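Long-range contacts in arabinan endo-1,5-alpha-l-arabinosidase A (PDB 1GYH), which cleaves the alpha-1,5-arabinofuranosyl bonds of linear arabinan, a plant cell-wall polysaccharide, releasing almost exclusively arabinotriose: residues A[149-154]-A[192-197]; A[202-207]-A[224-229]; A[63-68]-A[126-131]. All blocks are in the same frame, centred on the assembly; numbering follows the deposited sequence.

How the contacts relate
Contacts 3 and 1 join successive blades of the five-bladed beta-propeller, and contact 2 lies inside one. Along the chain they come in series: contact 3 closes before contact 1 opens, and contact 1 before contact 2. Contacts 3 and 1 touch near the centre of the chain, P194 and A193 lying against A129 and A131, with centres about 11 Å apart. The probable proton donor E192 and the probable calcium ligand H262 are thereby brought close to the interfaces between blades. The centre of contact 2 is also about 11 Å from that of contact 1, and strand 191-199 pairs with strand 202-209 between them. Contacts 2 and 3 do not touch, their nearest atoms being about 8 Å apart.

Contact 1: residues A[149-154]-A[192-197]; sequences GGLKLF and EAPFIL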
loop_
_atom_site.group_PDB
_atom_site.type_symbol
_atom_site.label_atom_id
_atom_site.label_comp_id
_atom_site.label_asym_id
_atom_site.label_seq_id
_atom_site.Cartn_x
_atom_site.Cartn_y
_atom_site.Cartn_z
ATOM N N GLY A 149 -14.121 4.450 9.347
ATOM C CA GLY A 149 -14.578 5.654 8.639
ATOM C C GLY A 149 -13.763 6.007 7.378
ATOM O O GLY A 149 -13.805 7.162 6.889
ATOM N N GLY A 150 -13.028 5.025 6.868
ATOM C CA GLY A 150 -12.366 5.074 5.574
ATOM C C GLY A 150 -10.924 5.583 5.502
ATOM O O GLY A 150 -10.121 5.409 6.425
ATOM N N LEU A 151 -10.622 6.264 4.383
ATOM C CA LEU A 151 -9.254 6.596 4.015
ATOM C C LEU A 151 -8.988 8.074 4.251
ATOM O O LEU A 151 -9.816 8.923 3.948
ATOM C CB LEU A 151 -8.975 6.187 2.570
ATOM C CG LEU A 151 -9.468 4.830 2.109
ATOM C CD1 LEU A 151 -9.012 4.503 0.684
ATOM C CD2 LEU A 151 -8.996 3.695 3.099
ATOM N N LYS A 152 -7.827 8.361 4.822
ATOM C CA LYS A 152 -7.453 9.693 5.249
ATOM C C LYS A 152 -6.113 10.130 4.665
ATOM O O LYS A 152 -5.282 9.312 4.275
ATOM C CB LYS A 152 -7.300 9.784 6.786
ATOM C CG LYS A 152 -8.509 9.359 7.654
ATOM C CD LYS A 152 -9.574 10.382 7.681
ATOM C CE LYS A 152 -10.689 10.094 8.741
ATOM N NZ LYS A 152 -11.807 11.064 8.534
ATOM N N LEU A 153 -5.921 11.440 4.641
ATOM C CA LEU A 153 -4.710 12.077 4.160
ATOM C C LEU A 153 -4.285 13.136 5.134
ATOM O O LEU A 153 -5.093 13.961 5.514
ATOM C CB LEU A 153 -4.988 12.746 2.786
ATOM C CG LEU A 153 -3.792 13.359 2.077
ATOM C CD1 LEU A 153 -2.990 12.277 1.345
ATOM C CD2 LEU A 153 -4.199 14.544 1.106
ATOM N N PHE A 154 -3.026 13.166 5.551
ATOM C CA PHE A 154 -2.574 14.229 6.429
ATOM C C PHE A 154 -1.200 14.701 6.061
ATOM O O PHE A 154 -0.421 13.963 5.477
ATOM C CB PHE A 154 -2.623 13.870 7.958
ATOM C CG PHE A 154 -1.636 12.817 8.381
ATOM C CD1 PHE A 154 -1.975 11.471 8.296
ATOM C CD2 PHE A 154 -0.387 13.155 8.880
ATOM C CE1 PHE A 154 -1.085 10.489 8.630
ATOM C CE2 PHE A 154 0.528 12.138 9.258
ATOM C CZ PHE A 154 0.162 10.809 9.124
ATOM N N GLU A 192 -9.953 -0.236 1.607
ATOM C CA GLU A 192 -8.640 -0.064 2.253
ATOM C C GLU A 192 -7.509 0.214 1.250
ATOM O O GLU A 192 -7.693 0.125 0.038
ATOM C CB GLU A 192 -8.266 -1.319 3.108
ATOM C CG GLU A 192 -8.000 -2.595 2.321
ATOM C CD GLU A 192 -7.811 -3.835 3.189
ATOM O OE1 GLU A 192 -7.970 -3.734 4.453
ATOM O OE2 GLU A 192 -7.512 -4.921 2.597
ATOM N N ALA A 193 -6.330 0.477 1.789
ATOM C CA ALA A 193 -5.067 0.456 1.054
ATOM C C ALA A 193 -5.007 1.553 -0.040
ATOM O O ALA A 193 -4.807 1.243 -1.204
ATOM C CB ALA A 193 -4.814 -0.920 0.442
ATOM N N PRO A 194 -5.082 2.810 0.346
ATOM C CA PRO A 194 -5.007 3.874 -0.667
ATOM C C PRO A 194 -3.625 3.918 -1.317
ATOM O O PRO A 194 -2.597 3.626 -0.687
ATOM C CB PRO A 194 -5.191 5.142 0.124
ATOM C CG PRO A 194 -4.638 4.805 1.511
ATOM C CD PRO A 194 -5.119 3.348 1.718
ATOM N N PHE A 195 -3.592 4.335 -2.587
ATOM C CA PHE A 195 -2.300 4.646 -3.201
ATOM C C PHE A 195 -2.527 5.768 -4.200
ATOM O O PHE A 195 -3.481 5.692 -4.972
ATOM C CB PHE A 195 -1.663 3.415 -3.871
ATOM C CG PHE A 195 -0.226 3.660 -4.277
ATOM C CD1 PHE A 195 0.081 4.316 -5.483
ATOM C CD2 PHE A 195 0.808 3.349 -3.413
ATOM C CE1 PHE A 195 1.404 4.587 -5.827
ATOM C CE2 PHE A 195 2.115 3.588 -3.737
ATOM C CZ PHE A 195 2.434 4.210 -4.963
ATOM N N ILE A 196 -1.716 6.826 -4.127
ATOM C CA ILE A 196 -1.868 7.958 -5.037
ATOM C C ILE A 196 -0.712 8.080 -6.052
ATOM O O ILE A 196 0.466 8.079 -5.683
ATOM C CB ILE A 196 -2.047 9.234 -4.261
ATOM C CG1 ILE A 196 -3.272 9.102 -3.307
ATOM C CG2 ILE A 196 -2.226 10.450 -5.236
ATOM C CD1 ILE A 196 -3.412 10.157 -2.259
ATOM N N LEU A 197 -1.083 8.222 -7.328
ATOM C CA LEU A 197 -0.102 8.469 -8.405
ATOM C C LEU A 197 -0.457 9.758 -9.148
ATOM O O LEU A 197 -1.578 9.950 -9.573
ATOM C CB LEU A 197 -0.042 7.294 -9.393
ATOM C CG LEU A 197 0.952 7.427 -10.602
ATOM C CD1 LEU A 197 2.336 7.127 -10.164
ATOM C CD2 LEU A 197 0.539 6.490 -11.772
#
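Two successive blades of the five-bladed beta-propeller meet where strand 151-154 faces strand 192-197. The strands belong to different sheets and pass 8.2 Å apart at an angle of 43°, too far for backbone pairing, so side chains fill the interface. L151 does most of the work. Its CB points toward 192-197, and chi1 of -44° sets CG beside the backbone N and anti to the carbonyl carbon, so that the two methyl groups at the tip make the closest approaches. CD1 settles on the proline, 3.9 Å from P194 CB, while CD2 turns back toward E192 and comes within 3.9 Å of E192 CA. Together the two branches straddle P194 CD, and the leucine crosses the pyrrolidine ring obliquely.

The chain turns at A193, whose backbone is in the left-handed region, and this kink separates the buried P194 from E192. The E192 side chain leaves CA away from L151; its OE1 is hydrogen-bonded to S146 and its OE2 to Y220. E192 is probably the proton donor, so L151 packs against the backbone of the probable catalytic acid while S146 and Y220 hold its carboxylate. Further along, L153 does not point straight at 192-197, yet the contact still finishes methyl to methyl, with L153 CD1 4.2 Å from I196 CD1.

Contact 2: residues A[202-207]-A[224-229]; sequences YYYLFA and VGRSKQ
Backbone pairing comes first between 202-207 and 224-229. Y203 and S227 form a hydrogen-bonded antiparallel pair, with Y203 N 2.9 Å from S227 O and the N-H...O angle at 164°; S227 N returns a bond to Y203 O. L205 and G225 repeat the reciprocal pattern, although L205 N approaches G225 O from above the carbonyl plane, at 3.0 Å. The pairs Y204-R226 and F206-V224 are non-hydrogen-bonded and put Y204, F206, V224 and R226 on one face of the sheet, with Y203, L205 and S227 on the other.

Pi contacts centre on R226. Its chi1 of 82° puts CG in the crowded position between the backbone N and the carbonyl carbon, and the chain then runs extended to NE across the Y202 ring. Its CD sits over the ring centre, 3.7 Å from the Y202 centroid, and the guanidinium lies nearly flat on the ring, planes 19° apart, giving a cation-pi contact of 4.5 Å from R226 CZ to that centroid. From the opposite face K228, bent at chi2 and chi4, brings CE to 3.9 Å from the same centroid, so the ring is sandwiched by two basic side chains. R226 CB meanwhile makes a CH-pi contact with Y204, 4.0 Å from its centroid.

Among polar groups, one water bridges Y202 OH and R226 NH2, while R226 NH1 bonds to E299 O and Y204 OH to G300 O. S227 OG donates to Q229 O at 2.7 Å, holding the turn just beyond the strand.

V224 CG2 lies over the F206 ring, 4.0 Å from F206 CE1. The whole is a beta hairpin formed by the two middle strands of a four-stranded antiparallel propeller blade.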
loop_
_atom_site.group_PDB
_atom_site.type_symbol
_atom_site.label_atom_id
_atom_site.label_comp_id
_atom_site.label_asym_id
_atom_site.label_seq_id
_atom_site.Cartn_x
_atom_site.Cartn_y
_atom_site.Cartn_z
ATOM N N TYR A 202 -3.745 15.366 -13.137
ATOM C CA TYR A 202 -4.508 14.792 -12.045
ATOM C C TYR A 202 -3.682 13.918 -11.106
ATOM O O TYR A 202 -2.652 13.335 -11.502
ATOM C CB TYR A 202 -5.617 13.924 -12.597
ATOM C CG TYR A 202 -6.746 14.653 -13.256
ATOM C CD1 TYR A 202 -7.799 15.164 -12.518
ATOM C CD2 TYR A 202 -6.779 14.807 -14.646
ATOM C CE1 TYR A 202 -8.852 15.815 -13.140
ATOM C CE2 TYR A 202 -7.845 15.452 -15.272
ATOM C CZ TYR A 202 -8.858 15.954 -14.513
ATOM O OH TYR A 202 -9.908 16.596 -15.113
ATOM N N TYR A 203 -4.172 13.857 -9.855
ATOM C CA TYR A 203 -3.788 12.836 -8.893
ATOM C C TYR A 203 -4.795 11.692 -8.998
ATOM O O TYR A 203 -6.003 11.930 -8.979
ATOM C CB TYR A 203 -3.781 13.383 -7.472
ATOM C CG TYR A 203 -2.695 14.377 -7.203
ATOM C CD1 TYR A 203 -2.867 15.722 -7.540
ATOM C CD2 TYR A 203 -1.473 13.989 -6.655
ATOM C CE1 TYR A 203 -1.855 16.652 -7.312
ATOM C CE2 TYR A 203 -0.463 14.905 -6.441
ATOM C CZ TYR A 203 -0.662 16.236 -6.760
ATOM O OH TYR A 203 0.334 17.165 -6.560
ATOM N N TYR A 204 -4.304 10.468 -9.110
ATOM C CA TYR A 204 -5.179 9.293 -9.165
ATOM C C TYR A 204 -5.083 8.496 -7.852
ATOM O O TYR A 204 -4.001 8.059 -7.476
ATOM C CB TYR A 204 -4.860 8.375 -10.342
ATOM C CG TYR A 204 -5.153 9.048 -11.686
ATOM C CD1 TYR A 204 -4.267 9.980 -12.222
ATOM C CD2 TYR A 204 -6.324 8.777 -12.383
ATOM C CE1 TYR A 204 -4.542 10.603 -13.454
ATOM C CE2 TYR A 204 -6.613 9.432 -13.617
ATOM C CZ TYR A 204 -5.724 10.322 -14.137
ATOM O OH TYR A 204 -6.025 10.972 -15.328
ATOM N N LEU A 205 -6.236 8.299 -7.216
ATOM C CA LEU A 205 -6.349 7.514 -5.963
ATOM C C LEU A 205 -6.837 6.142 -6.317
ATOM O O LEU A 205 -7.969 5.981 -6.822
ATOM C CB LEU A 205 -7.316 8.189 -4.978
ATOM C CG LEU A 205 -7.704 7.352 -3.725
ATOM C CD1 LEU A 205 -6.502 6.985 -2.941
ATOM C CD2 LEU A 205 -8.686 8.134 -2.893
ATOM N N PHE A 206 -5.979 5.155 -6.089
ATOM C CA PHE A 206 -6.340 3.768 -6.199
ATOM C C PHE A 206 -6.740 3.239 -4.785
ATOM O O PHE A 206 -6.146 3.619 -3.800
ATOM C CB PHE A 206 -5.140 2.930 -6.691
ATOM C CG PHE A 206 -4.607 3.338 -8.053
ATOM C CD1 PHE A 206 -5.106 2.779 -9.205
ATOM C CD2 PHE A 206 -3.594 4.275 -8.162
ATOM C CE1 PHE A 206 -4.635 3.182 -10.457
ATOM C CE2 PHE A 206 -3.119 4.670 -9.428
ATOM C CZ PHE A 206 -3.621 4.104 -10.549
ATOM N N ALA A 207 -7.711 2.344 -4.741
ATOM C CA ALA A 207 -8.167 1.727 -3.499
ATOM C C ALA A 207 -8.652 0.320 -3.760
ATOM O O ALA A 207 -9.080 -0.027 -4.869
ATOM C CB ALA A 207 -9.300 2.569 -2.867
ATOM N N VAL A 224 -10.710 3.156 -8.802
ATOM C CA VAL A 224 -9.931 4.392 -8.981
ATOM C C VAL A 224 -10.844 5.634 -9.061
ATOM O O VAL A 224 -11.988 5.557 -9.519
ATOM C CB VAL A 224 -9.010 4.284 -10.299
ATOM C CG1 VAL A 224 -9.840 4.363 -11.559
ATOM C CG2 VAL A 224 -7.960 5.377 -10.320
ATOM N N GLY A 225 -10.291 6.765 -8.632
ATOM C CA GLY A 225 -10.862 8.103 -8.813
ATOM C C GLY A 225 -9.744 9.127 -9.040
ATOM O O GLY A 225 -8.581 8.778 -8.947
ATOM N N ARG A 226 -10.092 10.372 -9.404
ATOM C CA ARG A 226 -9.075 11.375 -9.734
ATOM C C ARG A 226 -9.466 12.762 -9.262
ATOM O O ARG A 226 -10.674 13.106 -9.178
ATOM C CB ARG A 226 -8.729 11.340 -11.241
ATOM C CG ARG A 226 -9.699 12.114 -12.127
ATOM C CD ARG A 226 -9.466 11.959 -13.651
ATOM N NE ARG A 226 -10.513 12.624 -14.437
ATOM C CZ ARG A 226 -10.701 12.420 -15.746
ATOM N NH1 ARG A 226 -9.898 11.594 -16.409
ATOM N NH2 ARG A 226 -11.670 13.041 -16.399
ATOM N N SER A 227 -8.446 13.550 -8.910
ATOM C CA SER A 227 -8.632 14.910 -8.387
ATOM C C SER A 227 -7.579 15.863 -8.960
ATOM O O SER A 227 -6.430 15.475 -9.195
ATOM C CB SER A 227 -8.504 14.901 -6.842
ATOM O OG SER A 227 -8.566 16.189 -6.270
ATOM N N LYS A 228 -7.945 17.116 -9.171
ATOM C CA LYS A 228 -6.944 18.129 -9.543
ATOM C C LYS A 228 -5.943 18.423 -8.413
ATOM O O LYS A 228 -4.736 18.580 -8.684
ATOM C CB LYS A 228 -7.590 19.443 -10.082
ATOM C CG LYS A 228 -8.183 19.351 -11.530
ATOM C CD LYS A 228 -7.100 19.280 -12.682
ATOM C CE LYS A 228 -7.745 19.245 -14.110
ATOM N NZ LYS A 228 -7.548 20.494 -14.958
ATOM N N GLN A 229 -6.391 18.453 -7.157
ATOM C CA GLN A 229 -5.478 18.684 -6.024
ATOM C C GLN A 229 -5.305 17.420 -5.184
ATOM O O GLN A 229 -6.188 16.558 -5.147
ATOM C CB GLN A 229 -5.989 19.790 -5.117
ATOM C CG GLN A 229 -6.306 21.097 -5.847
ATOM C CD GLN A 229 -5.138 21.715 -6.589
ATOM O OE1 GLN A 229 -5.342 22.511 -7.541
ATOM N NE2 GLN A 229 -3.933 21.402 -6.162
HETATM O O HOH W 1 -12.928 15.579 -14.890
#

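Contact 3: residues A[63-68]-A[126-131]; sequences HLWAPD and NAIAPA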
loop_
_atom_site.group_PDB
_atom_site.type_symbol
_atom_site.label_atom_id
_atom_site.label_comp_id
_atom_site.label_asym_id
_atom_site.label_seq_id
_atom_site.Cartn_x
_atom_site.Cartn_y
_atom_site.Cartn_z
ATOM N N HIS A 63 4.717 -10.270 12.381
ATOM C CA HIS A 63 4.403 -9.895 10.993
ATOM C C HIS A 63 4.005 -8.425 10.889
ATOM O O HIS A 63 2.982 -7.997 11.433
ATOM C CB HIS A 63 3.279 -10.761 10.401
ATOM C CG HIS A 63 3.670 -12.190 10.237
ATOM N ND1 HIS A 63 3.897 -12.781 9.006
ATOM C CD2 HIS A 63 3.926 -13.140 11.166
ATOM C CE1 HIS A 63 4.263 -14.035 9.191
ATOM N NE2 HIS A 63 4.309 -14.273 10.489
ATOM N N LEU A 64 4.834 -7.649 10.190
ATOM C CA LEU A 64 4.516 -6.257 9.883
ATOM C C LEU A 64 3.765 -6.184 8.566
ATOM O O LEU A 64 3.999 -7.006 7.674
ATOM C CB LEU A 64 5.797 -5.417 9.843
ATOM C CG LEU A 64 6.599 -5.360 11.150
ATOM C CD1 LEU A 64 7.981 -4.677 10.946
ATOM C CD2 LEU A 64 5.782 -4.609 12.206
ATOM N N TRP A 65 2.843 -5.219 8.447
ATOM C CA TRP A 65 1.926 -5.187 7.304
ATOM C C TRP A 65 2.107 -3.932 6.431
ATOM O O TRP A 65 2.387 -2.846 6.950
ATOM C CB TRP A 65 0.468 -5.155 7.713
ATOM C CG TRP A 65 -0.108 -6.255 8.654
ATOM C CD1 TRP A 65 0.488 -7.372 9.129
ATOM C CD2 TRP A 65 -1.425 -6.235 9.192
ATOM N NE1 TRP A 65 -0.386 -8.055 9.947
ATOM C CE2 TRP A 65 -1.580 -7.369 9.986
ATOM C CE3 TRP A 65 -2.498 -5.351 9.071
ATOM C CZ2 TRP A 65 -2.779 -7.658 10.673
ATOM C CZ3 TRP A 65 -3.723 -5.643 9.754
ATOM C CH2 TRP A 65 -3.830 -6.783 10.546
ATOM N N ALA A 66 1.878 -4.126 5.131
ATOM C CA ALA A 66 1.564 -3.043 4.157
ATOM C C ALA A 66 2.604 -1.919 4.117
ATOM O O ALA A 66 2.329 -0.752 4.389
ATOM C CB ALA A 66 0.129 -2.511 4.433
ATOM N N PRO A 67 3.825 -2.264 3.738
ATOM C CA PRO A 67 4.889 -1.288 3.736
ATOM C C PRO A 67 4.673 -0.226 2.605
ATOM O O PRO A 67 3.948 -0.477 1.614
ATOM C CB PRO A 67 6.129 -2.134 3.435
ATOM C CG PRO A 67 5.639 -3.306 2.659
ATOM C CD PRO A 67 4.264 -3.577 3.224
ATOM N N ASP A 68 5.243 0.951 2.803
ATOM C CA ASP A 68 5.491 1.872 1.680
ATOM C C ASP A 68 6.944 2.286 1.663
ATOM O O ASP A 68 7.552 2.560 2.744
ATOM C CB ASP A 68 4.565 3.118 1.709
ATOM C CG ASP A 68 4.447 3.785 0.323
ATOM O OD1 ASP A 68 4.283 3.074 -0.693
ATOM O OD2 ASP A 68 4.482 5.003 0.154
ATOM N N ASN A 126 -8.458 3.331 11.062
ATOM C CA ASN A 126 -7.499 2.279 11.372
ATOM C C ASN A 126 -6.129 2.668 10.776
ATOM O O ASN A 126 -6.007 2.832 9.563
ATOM C CB ASN A 126 -7.998 0.935 10.809
ATOM C CG ASN A 126 -7.188 -0.257 11.319
ATOM O OD1 ASN A 126 -6.345 -0.103 12.209
ATOM N ND2 ASN A 126 -7.427 -1.437 10.743
ATOM N N ALA A 127 -5.139 2.854 11.654
ATOM C CA ALA A 127 -3.792 3.267 11.292
ATOM C C ALA A 127 -2.938 2.121 10.733
ATOM O O ALA A 127 -2.002 1.640 11.386
ATOM C CB ALA A 127 -3.124 3.925 12.471
ATOM N N ILE A 128 -3.306 1.690 9.518
ATOM C CA ILE A 128 -2.538 0.757 8.702
ATOM C C ILE A 128 -2.515 1.239 7.221
ATOM O O ILE A 128 -3.353 2.044 6.829
ATOM C CB ILE A 128 -3.102 -0.697 8.746
ATOM C CG1 ILE A 128 -4.438 -0.827 8.030
ATOM C CG2 ILE A 128 -3.166 -1.229 10.268
ATOM C CD1 ILE A 128 -4.944 -2.297 7.957
ATOM N N ALA A 129 -1.577 0.686 6.450
ATOM C CA ALA A 129 -1.522 0.831 4.968
ATOM C C ALA A 129 -1.161 2.229 4.483
ATOM O O ALA A 129 -1.892 2.825 3.710
ATOM C CB ALA A 129 -2.829 0.325 4.294
ATOM N N PRO A 130 -0.005 2.737 4.902
ATOM C CA PRO A 130 0.457 4.056 4.474
ATOM C C PRO A 130 0.872 4.104 2.992
ATOM O O PRO A 130 1.324 3.090 2.414
ATOM C CB PRO A 130 1.688 4.290 5.344
ATOM C CG PRO A 130 2.199 2.967 5.567
ATOM C CD PRO A 130 0.991 2.107 5.783
ATOM N N ALA A 131 0.703 5.299 2.406
ATOM C CA ALA A 131 1.223 5.606 1.055
ATOM C C ALA A 131 1.655 7.073 1.013
ATOM O O ALA A 131 0.885 7.949 1.461
ATOM C CB ALA A 131 0.210 5.284 -0.028
HETATM O O HOH W 2 0.656 0.590 2.646
HETATM O O HOH W 3 1.528 1.855 -0.169
#
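Chi1 of I128, at 70°, places CG1 in the crowded position between the backbone N and the carbonyl carbon, and the chain then extends to CD1; chi1 of W65, at -55°, sets CG beside the backbone N and anti to the carbonyl carbon. The two side chains thus cross obliquely, I128 CD1 meeting the edge of the six-membered ring 4.0 Å from W65 CZ3. D68 differs: its CG is anti to the backbone N, chi1 -159°, carrying the carboxylate over A131.

Between these ends the backbones come close. A66 and the engineered A129 both adopt left-handed conformations just before a proline, and A66 CB rests 3.8 Å from A129 CA. Next along the chain, P130 CD lies 3.5 Å from A66 O.

Water replaces direct pairing. One molecule lies 2.8 Å from A66 O and 2.6 Å from P130 O, and a second, 2.9 Å from P130 O, makes a weak bond to D68 OD1, so P130 O lies within bonding range of both waters. The aspartate packs closely too: D68 CB is 3.3 Å from P130 O, and OD2, whose partner is I132 N, is 3.4 Å from A131 CA.

H63 and N126, at the starts of the two segments, probably bind substrate. At the centre A66 and A129 both touch H262, the probable calcium ligand, on strand 257-268. P130 packs on Y79 and S81 of strand 75-82 and on I92 of strand 90-97, so the segment entering strand 131-134 lies against the blade that holds strand 63-72.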